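GTPase activator-like protein (Chaetomium thermophilum, PDB 5HIU) probably activates GTPases as the full-length TSC2 protein, of which this chain is the largely helical N-terminal part. Local coordinates at residues E268-I273 with L316-K321; Q320-K325 with K329-V334. All coordinates share one frame; numbering follows the deposited sequence.

Both contacts use helix 302-322. Contact 1 packs its last turns against helix 266-277, and contact 2 folds the chain leaving it back against the loop that leads to helix 336-348. Their centres are about 10 Å apart and they share Gln320 and Lys321. The two meet mainly at Trp270: its CZ2 lies 3.9 Å from CE of Lys325 and 4.1 Å from CE2 of Tyr331, and its CH2 lies 4.0 Å from the backbone N of Leu322. A second junction brings Leu319 CD2 within 4.3 Å of Val334 CG2. Through these two junctions the interhelix packing runs on into the loop packing.

Contact 1: residues E268-I273 with L316-K321; sequences EAWHTI and LSVLQK
Trp270 and Val318 mark the closest backbone approach, with CA atoms 7.7 Å apart, where the segments of helices 266-277 and 302-322 cross at -66° with their axes 11.6 Å apart. On one side of the contact this wide spacing is bridged by two long side chains, Trp270 and Lys321. The tryptophan CG stands anti to the backbone N (chi1 166°), which sends the indole out toward the other helix. Lys321 lies across one face of the indole. Lys321 CG sits over the six-membered ring of Trp270, 3.4 Å from the ring centroid and almost on the normal, a CH-pi contact made by a methylene. The lysine chain bends (chi2 64°) and runs over the pyrrole side, where Lys321 CE comes 3.8 Å from Trp270 NE1. Lys321 NZ ends farther on, 5.3 Å from the centroid of the five-membered ring of Trp270, so any cation-pi attraction is weak. Lysine suits this partly exposed place because its aliphatic part covers the aromatic face while the ammonium group rises away above the five-membered ring.

The crossing is consistent with an alpha-solenoid, in which successive helices stack side by side along an elongated chain, here the N-terminal part of TSC2. The buried pair Ile273 and Val318 makes an apolar contact beside the indole through two pairs of methyls: CD1 of Ile273 lies 3.7 Å from CG2 of Val318, and CG2 of Ile273 lies 3.9 Å from CG1 of Val318. The compact branching of both residues suits this close fit, and Val318 CG1 also comes 4.2 Å from CZ3 of Trp270. Helix 245-261 adds Leu255 against Ile273 and Ser256 and His259 against Val318, while Leu289 of helix 281-294 also packs on Val318.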
ATOM      1  N   GLU A 268      -6.916  -1.138   7.615  1.00 55.39           N
ATOM      2  CA  GLU A 268      -6.647  -0.843   6.208  1.00 56.63           C
ATOM      3  C   GLU A 268      -5.848  -1.938   5.498  1.00 52.37           C
ATOM      4  O   GLU A 268      -6.222  -2.356   4.414  1.00 56.03           O
ATOM      5  CB  GLU A 268      -5.941   0.509   6.034  1.00 62.98           C
ATOM      6  CG  GLU A 268      -6.881   1.712   5.991  1.00 66.92           C
ATOM      7  CD  GLU A 268      -7.024   2.389   7.329  1.00 81.54           C
ATOM      8  OE1 GLU A 268      -6.784   1.731   8.364  1.00 98.22           O
ATOM      9  OE2 GLU A 268      -7.365   3.589   7.345  1.00 95.67           O
ATOM     10  N   ALA A 269      -4.763  -2.408   6.106  1.00 50.18           N
ATOM     11  CA  ALA A 269      -3.949  -3.472   5.517  1.00 46.74           C
ATOM     12  C   ALA A 269      -4.708  -4.796   5.484  1.00 48.63           C
ATOM     13  O   ALA A 269      -4.560  -5.600   4.565  1.00 48.32           O
ATOM     14  CB  ALA A 269      -2.638  -3.647   6.305  1.00 48.05           C
ATOM     15  N   TRP A 270      -5.506  -5.074   6.500  1.00 50.15           N
ATOM     16  CA  TRP A 270      -6.157  -6.357   6.493  1.00 49.20           C
ATOM     17  C   TRP A 270      -7.144  -6.343   5.336  1.00 52.63           C
ATOM     18  O   TRP A 270      -7.287  -7.325   4.591  1.00 49.50           O
ATOM     19  CB  TRP A 270      -6.848  -6.668   7.816  1.00 52.35           C
ATOM     20  CG  TRP A 270      -7.738  -7.797   7.621  1.00 53.82           C
ATOM     21  CD1 TRP A 270      -9.085  -7.776   7.618  1.00 56.77           C
ATOM     22  CD2 TRP A 270      -7.347  -9.115   7.267  1.00 56.18           C
ATOM     23  NE1 TRP A 270      -9.572  -9.017   7.309  1.00 63.37           N
ATOM     24  CE2 TRP A 270      -8.518  -9.857   7.074  1.00 59.62           C
ATOM     25  CE3 TRP A 270      -6.115  -9.740   7.082  1.00 56.83           C
ATOM     26  CZ2 TRP A 270      -8.500 -11.199   6.733  1.00 62.79           C
ATOM     27  CZ3 TRP A 270      -6.097 -11.072   6.727  1.00 58.35           C
ATOM     28  CH2 TRP A 270      -7.275 -11.792   6.573  1.00 61.64           C
ATOM     29  N   HIS A 271      -7.802  -5.203   5.151  1.00 55.64           N
ATOM     30  CA  HIS A 271      -8.787  -5.086   4.071  1.00 54.15           C
ATOM     31  C   HIS A 271      -8.136  -5.436   2.740  1.00 51.47           C
ATOM     32  O   HIS A 271      -8.621  -6.256   1.952  1.00 52.18           O
ATOM     33  CB  HIS A 271      -9.364  -3.683   4.044  1.00 53.72           C
ATOM     34  CG  HIS A 271     -10.596  -3.575   3.220  1.00 62.58           C
ATOM     35  ND1 HIS A 271     -10.562  -3.329   1.861  1.00 65.57           N
ATOM     36  CD2 HIS A 271     -11.901  -3.699   3.551  1.00 66.20           C
ATOM     37  CE1 HIS A 271     -11.793  -3.298   1.392  1.00 64.66           C
ATOM     38  NE2 HIS A 271     -12.624  -3.515   2.398  1.00 71.78           N
ATOM     39  N   THR A 272      -6.985  -4.842   2.509  1.00 50.51           N
ATOM     40  CA  THR A 272      -6.272  -5.098   1.280  1.00 51.43           C
ATOM     41  C   THR A 272      -5.785  -6.538   1.222  1.00 48.82           C
ATOM     42  O   THR A 272      -5.867  -7.173   0.170  1.00 53.30           O
ATOM     43  CB  THR A 272      -5.138  -4.076   1.085  1.00 50.30           C
ATOM     44  OG1 THR A 272      -5.690  -2.753   1.160  1.00 57.79           O
ATOM     45  CG2 THR A 272      -4.494  -4.245  -0.246  1.00 51.01           C
ATOM     46  N   ILE A 273      -5.304  -7.072   2.339  1.00 46.63           N
ATOM     47  CA  ILE A 273      -4.828  -8.450   2.332  1.00 45.80           C
ATOM     48  C   ILE A 273      -6.021  -9.378   2.109  1.00 46.22           C
ATOM     49  O   ILE A 273      -5.856 -10.434   1.482  1.00 42.67           O
ATOM     50  CB  ILE A 273      -4.054  -8.813   3.622  1.00 49.97           C
ATOM     51  CG1 ILE A 273      -2.696  -8.124   3.640  1.00 49.87           C
ATOM     52  CG2 ILE A 273      -3.799 -10.312   3.737  1.00 53.22           C
ATOM     53  CD1 ILE A 273      -2.091  -8.067   5.027  1.00 50.80           C
ATOM     54  N   LEU A 316       2.465 -14.379  11.099  1.00 66.05           N
ATOM     55  CA  LEU A 316       1.678 -14.813  12.239  1.00 66.79           C
ATOM     56  C   LEU A 316       0.415 -13.973  12.354  1.00 65.18           C
ATOM     57  O   LEU A 316      -0.685 -14.492  12.529  1.00 68.92           O
ATOM     58  CB  LEU A 316       2.495 -14.683  13.536  1.00 71.71           C
ATOM     59  CG  LEU A 316       3.240 -15.914  14.076  1.00 76.13           C
ATOM     60  CD1 LEU A 316       3.895 -16.775  13.001  1.00 74.44           C
ATOM     61  CD2 LEU A 316       4.274 -15.467  15.102  1.00 81.14           C
ATOM     62  N   SER A 317       0.593 -12.666  12.277  1.00 60.92           N
ATOM     63  CA  SER A 317      -0.498 -11.727  12.445  1.00 58.38           C
ATOM     64  C   SER A 317      -1.572 -12.007  11.400  1.00 57.71           C
ATOM     65  O   SER A 317      -2.768 -12.089  11.707  1.00 56.85           O
ATOM     66  CB  SER A 317       0.039 -10.298  12.270  1.00 59.86           C
ATOM     67  OG  SER A 317      -0.858  -9.335  12.784  1.00 58.12           O
ATOM     68  N   VAL A 318      -1.124 -12.152  10.159  1.00 51.80           N
ATOM     69  CA  VAL A 318      -2.032 -12.288   9.034  1.00 52.03           C
ATOM     70  C   VAL A 318      -2.644 -13.677   9.056  1.00 51.78           C
ATOM     71  O   VAL A 318      -3.813 -13.850   8.721  1.00 48.02           O
ATOM     72  CB  VAL A 318      -1.313 -12.000   7.684  1.00 49.80           C
ATOM     73  CG1 VAL A 318      -2.154 -12.451   6.513  1.00 49.15           C
ATOM     74  CG2 VAL A 318      -1.007 -10.518   7.553  1.00 48.39           C
ATOM     75  N   LEU A 319      -1.848 -14.658   9.474  1.00 57.26           N
ATOM     76  CA  LEU A 319      -2.323 -16.041   9.575  1.00 58.00           C
ATOM     77  C   LEU A 319      -3.387 -16.178  10.650  1.00 54.72           C
ATOM     78  O   LEU A 319      -4.392 -16.835  10.459  1.00 54.19           O
ATOM     79  CB  LEU A 319      -1.168 -17.024   9.838  1.00 57.61           C
ATOM     80  CG  LEU A 319      -0.379 -17.403   8.577  1.00 57.39           C
ATOM     81  CD1 LEU A 319       0.942 -18.123   8.885  1.00 58.42           C
ATOM     82  CD2 LEU A 319      -1.248 -18.243   7.664  1.00 56.84           C
ATOM     83  N   GLN A 320      -3.167 -15.554  11.786  1.00 54.67           N
ATOM     84  CA  GLN A 320      -4.144 -15.624  12.851  1.00 55.37           C
ATOM     85  C   GLN A 320      -5.457 -15.071  12.357  1.00 53.51           C
ATOM     86  O   GLN A 320      -6.503 -15.589  12.662  1.00 59.76           O
ATOM     87  CB  GLN A 320      -3.664 -14.823  14.047  1.00 56.62           C
ATOM     88  CG  GLN A 320      -4.675 -14.711  15.162  1.00 59.10           C
ATOM     89  CD  GLN A 320      -4.062 -14.105  16.406  1.00 67.19           C
ATOM     90  OE1 GLN A 320      -2.887 -14.348  16.741  1.00 67.03           O
ATOM     91  NE2 GLN A 320      -4.844 -13.305  17.101  1.00 70.14           N
ATOM     92  N   LYS A 321      -5.387 -14.008  11.582  1.00 57.88           N
ATOM     93  CA  LYS A 321      -6.581 -13.386  11.025  1.00 62.61           C
ATOM     94  C   LYS A 321      -7.166 -14.274   9.909  1.00 58.38           C
ATOM     95  O   LYS A 321      -8.365 -14.555   9.897  1.00 51.61           O
ATOM     96  CB  LYS A 321      -6.227 -11.980  10.538  1.00 65.25           C
ATOM     97  CG  LYS A 321      -7.406 -11.077  10.221  1.00 78.25           C
ATOM     98  CD  LYS A 321      -8.293 -10.745  11.415  1.00 81.00           C
ATOM     99  CE  LYS A 321      -9.562 -10.012  10.963  1.00 86.02           C
ATOM    100  NZ  LYS A 321     -10.650 -10.028  11.983  1.00 88.88           N
TER

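Contact 2: residues Q320-K325 with K329-V334; sequences QKLLRK and KGYPQV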
ATOM      1  N   GLN A 320      -3.167 -15.554  11.786  1.00 54.67           N
ATOM      2  CA  GLN A 320      -4.144 -15.624  12.851  1.00 55.37           C
ATOM      3  C   GLN A 320      -5.457 -15.071  12.357  1.00 53.51           C
ATOM      4  O   GLN A 320      -6.503 -15.589  12.662  1.00 59.76           O
ATOM      5  CB  GLN A 320      -3.664 -14.823  14.047  1.00 56.62           C
ATOM      6  CG  GLN A 320      -4.675 -14.711  15.162  1.00 59.10           C
ATOM      7  CD  GLN A 320      -4.062 -14.105  16.406  1.00 67.19           C
ATOM      8  OE1 GLN A 320      -2.887 -14.348  16.741  1.00 67.03           O
ATOM      9  NE2 GLN A 320      -4.844 -13.305  17.101  1.00 70.14           N
ATOM     10  N   LYS A 321      -5.387 -14.008  11.582  1.00 57.88           N
ATOM     11  CA  LYS A 321      -6.581 -13.386  11.025  1.00 62.61           C
ATOM     12  C   LYS A 321      -7.166 -14.274   9.909  1.00 58.38           C
ATOM     13  O   LYS A 321      -8.365 -14.555   9.897  1.00 51.61           O
ATOM     14  CB  LYS A 321      -6.227 -11.980  10.538  1.00 65.25           C
ATOM     15  CG  LYS A 321      -7.406 -11.077  10.221  1.00 78.25           C
ATOM     16  CD  LYS A 321      -8.293 -10.745  11.415  1.00 81.00           C
ATOM     17  CE  LYS A 321      -9.562 -10.012  10.963  1.00 86.02           C
ATOM     18  NZ  LYS A 321     -10.650 -10.028  11.983  1.00 88.88           N
ATOM     19  N   LEU A 322      -6.311 -14.767   9.016  1.00 51.94           N
ATOM     20  CA  LEU A 322      -6.768 -15.642   7.959  1.00 52.26           C
ATOM     21  C   LEU A 322      -7.452 -16.888   8.486  1.00 54.42           C
ATOM     22  O   LEU A 322      -8.536 -17.224   8.034  1.00 61.19           O
ATOM     23  CB  LEU A 322      -5.615 -16.054   7.041  1.00 54.13           C
ATOM     24  CG  LEU A 322      -6.037 -16.711   5.713  1.00 56.14           C
ATOM     25  CD1 LEU A 322      -7.190 -15.982   5.034  1.00 55.82           C
ATOM     26  CD2 LEU A 322      -4.869 -16.778   4.745  1.00 57.56           C
ATOM     27  N   LEU A 323      -6.839 -17.549   9.462  1.00 52.32           N
ATOM     28  CA  LEU A 323      -7.364 -18.794  10.016  1.00 53.89           C
ATOM     29  C   LEU A 323      -8.748 -18.704  10.662  1.00 57.87           C
ATOM     30  O   LEU A 323      -9.315 -19.732  10.999  1.00 59.52           O
ATOM     31  CB  LEU A 323      -6.399 -19.362  11.044  1.00 55.81           C
ATOM     32  CG  LEU A 323      -5.133 -19.970  10.449  1.00 57.37           C
ATOM     33  CD1 LEU A 323      -4.035 -20.011  11.492  1.00 58.13           C
ATOM     34  CD2 LEU A 323      -5.395 -21.363   9.906  1.00 60.73           C
ATOM     35  N   ARG A 324      -9.295 -17.510  10.868  1.00 59.05           N
ATOM     36  CA  ARG A 324     -10.680 -17.400  11.320  1.00 65.07           C
ATOM     37  C   ARG A 324     -11.659 -17.476  10.150  1.00 72.26           C
ATOM     38  O   ARG A 324     -12.885 -17.452  10.351  1.00 78.70           O
ATOM     39  CB  ARG A 324     -10.912 -16.082  12.025  1.00 69.64           C
ATOM     40  CG  ARG A 324      -9.931 -15.743  13.119  1.00 70.66           C
ATOM     41  CD  ARG A 324     -10.331 -14.398  13.688  1.00 74.50           C
ATOM     42  NE  ARG A 324      -9.381 -13.946  14.686  1.00 77.45           N
ATOM     43  CZ  ARG A 324      -9.296 -14.437  15.917  1.00 78.45           C
ATOM     44  NH1 ARG A 324     -10.111 -15.411  16.314  1.00 84.57           N
ATOM     45  NH2 ARG A 324      -8.380 -13.953  16.757  1.00 76.10           N
ATOM     46  N   LYS A 325     -11.134 -17.554   8.931  1.00 72.72           N
ATOM     47  CA  LYS A 325     -11.977 -17.558   7.755  1.00 75.89           C
ATOM     48  C   LYS A 325     -12.319 -18.956   7.250  1.00 81.66           C
ATOM     49  O   LYS A 325     -11.717 -19.956   7.659  1.00 80.40           O
ATOM     50  CB  LYS A 325     -11.323 -16.735   6.662  1.00 76.20           C
ATOM     51  CG  LYS A 325     -10.894 -15.350   7.113  1.00 77.09           C
ATOM     52  CD  LYS A 325     -12.044 -14.509   7.644  1.00 75.53           C
ATOM     53  CE  LYS A 325     -11.509 -13.177   8.120  1.00 78.19           C
ATOM     54  NZ  LYS A 325     -12.594 -12.233   8.470  1.00 84.80           N
ATOM     55  N   LYS A 329     -16.840 -17.996   2.952  1.00103.00           N
ATOM     56  CA  LYS A 329     -16.506 -16.570   2.972  1.00104.71           C
ATOM     57  C   LYS A 329     -15.547 -16.210   1.820  1.00100.26           C
ATOM     58  O   LYS A 329     -15.333 -15.029   1.516  1.00 97.94           O
ATOM     59  CB  LYS A 329     -15.894 -16.176   4.317  1.00107.86           C
ATOM     60  CG  LYS A 329     -16.856 -16.206   5.495  1.00115.22           C
ATOM     61  CD  LYS A 329     -16.099 -16.066   6.808  1.00116.04           C
ATOM     62  CE  LYS A 329     -16.963 -16.408   8.008  1.00121.16           C
ATOM     63  NZ  LYS A 329     -16.167 -16.288   9.263  1.00124.24           N
ATOM     64  N   GLY A 330     -14.974 -17.240   1.194  1.00 94.37           N
ATOM     65  CA  GLY A 330     -14.185 -17.099  -0.022  1.00 88.03           C
ATOM     66  C   GLY A 330     -12.697 -17.223   0.237  1.00 84.40           C
ATOM     67  O   GLY A 330     -11.907 -17.082  -0.692  1.00 83.07           O
ATOM     68  N   TYR A 331     -12.317 -17.504   1.490  1.00 77.63           N
ATOM     69  CA  TYR A 331     -10.916 -17.471   1.911  1.00 73.57           C
ATOM     70  C   TYR A 331     -10.263 -18.834   1.754  1.00 71.21           C
ATOM     71  O   TYR A 331     -10.917 -19.849   1.961  1.00 76.74           O
ATOM     72  CB  TYR A 331     -10.794 -17.009   3.369  1.00 69.22           C
ATOM     73  CG  TYR A 331     -11.228 -15.577   3.627  1.00 70.16           C
ATOM     74  CD1 TYR A 331     -12.570 -15.259   3.818  1.00 74.21           C
ATOM     75  CD2 TYR A 331     -10.296 -14.544   3.710  1.00 70.43           C
ATOM     76  CE1 TYR A 331     -12.974 -13.953   4.075  1.00 77.38           C
ATOM     77  CE2 TYR A 331     -10.689 -13.229   3.961  1.00 71.74           C
ATOM     78  CZ  TYR A 331     -12.032 -12.935   4.139  1.00 75.97           C
ATOM     79  OH  TYR A 331     -12.439 -11.636   4.392  1.00 73.21           O
ATOM     80  N   PRO A 332      -8.960 -18.859   1.410  1.00 66.92           N
ATOM     81  CA  PRO A 332      -8.247 -20.110   1.224  1.00 66.83           C
ATOM     82  C   PRO A 332      -7.958 -20.771   2.555  1.00 69.87           C
ATOM     83  O   PRO A 332      -7.637 -20.090   3.526  1.00 70.03           O
ATOM     84  CB  PRO A 332      -6.929 -19.669   0.584  1.00 64.80           C
ATOM     85  CG  PRO A 332      -6.669 -18.338   1.181  1.00 63.55           C
ATOM     86  CD  PRO A 332      -8.027 -17.715   1.452  1.00 64.30           C
ATOM     87  N   GLN A 333      -8.047 -22.091   2.600  1.00 75.59           N
ATOM     88  CA  GLN A 333      -7.746 -22.813   3.821  1.00 76.99           C
ATOM     89  C   GLN A 333      -6.242 -23.023   3.966  1.00 71.70           C
ATOM     90  O   GLN A 333      -5.500 -22.957   3.002  1.00 69.19           O
ATOM     91  CB  GLN A 333      -8.515 -24.138   3.864  1.00 87.21           C
ATOM     92  CG  GLN A 333      -9.858 -24.051   4.590  1.00 91.85           C
ATOM     93  CD  GLN A 333     -10.724 -22.888   4.121  1.00 93.54           C
ATOM     94  OE1 GLN A 333     -11.121 -22.833   2.958  1.00105.51           O
ATOM     95  NE2 GLN A 333     -11.022 -21.956   5.026  1.00 89.63           N
ATOM     96  N   VAL A 334      -5.802 -23.255   5.190  1.00 71.62           N
ATOM     97  CA  VAL A 334      -4.395 -23.468   5.474  1.00 72.99           C
ATOM     98  C   VAL A 334      -4.162 -24.923   5.902  1.00 78.60           C
ATOM     99  O   VAL A 334      -4.956 -25.473   6.663  1.00 81.65           O
ATOM    100  CB  VAL A 334      -3.927 -22.529   6.593  1.00 67.51           C
ATOM    101  CG1 VAL A 334      -2.473 -22.795   6.936  1.00 70.85           C
ATOM    102  CG2 VAL A 334      -4.112 -21.076   6.185  1.00 67.09           C
TER
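Lys325 and Tyr331 pack against each other just beyond helix 302-322, where a type I beta turn from Leu322 to Lys325 leads into the loop between helices 302-322 and 336-348 of what appears to be an alpha-solenoid. The turn is closed by the bond from Lys325 N to Leu322 O. The tight part is the lysine chain lying over one face of the tyrosine ring. Lys325 CG is above the centre of the Tyr331 ring, 3.5 Å from its centroid and 12° off the normal, a CH-pi contact. The closest approach is that of Lys325 CB to Tyr331 CG, at 3.2 Å. A bend at chi2 (-59°) carries the chain over the phenol end, with Lys325 CD 3.7 Å from Tyr331 CE1. Lysine suits this place because its methylenes cover the face while its ammonium reaches the hydroxyl end.

Further in, the packing is apolar. Leu322 CD1 lies 3.7 Å from Tyr331 CD2, and the same methyl approaches CD of Pro332. At the far end Leu323 crosses Val334 at about a right angle, its CD2 3.8 Å from CB of the valine. Val286 of helix 281-294 touches Leu322, Pro332 and Val334 together, tying the loop to the helical body.

The solvent side is looser and belongs to polar chains. Exposed Gln333 bends back to place its NE2 3.4 Å from Lys325 O. Exposed Lys329 borders the tyrosine in its plane with CB and stretches its extended chain back toward the turn, bringing Lys329 NZ 3.6 Å from the carbonyl O of Arg324 and 5.5 Å from NZ of Lys325.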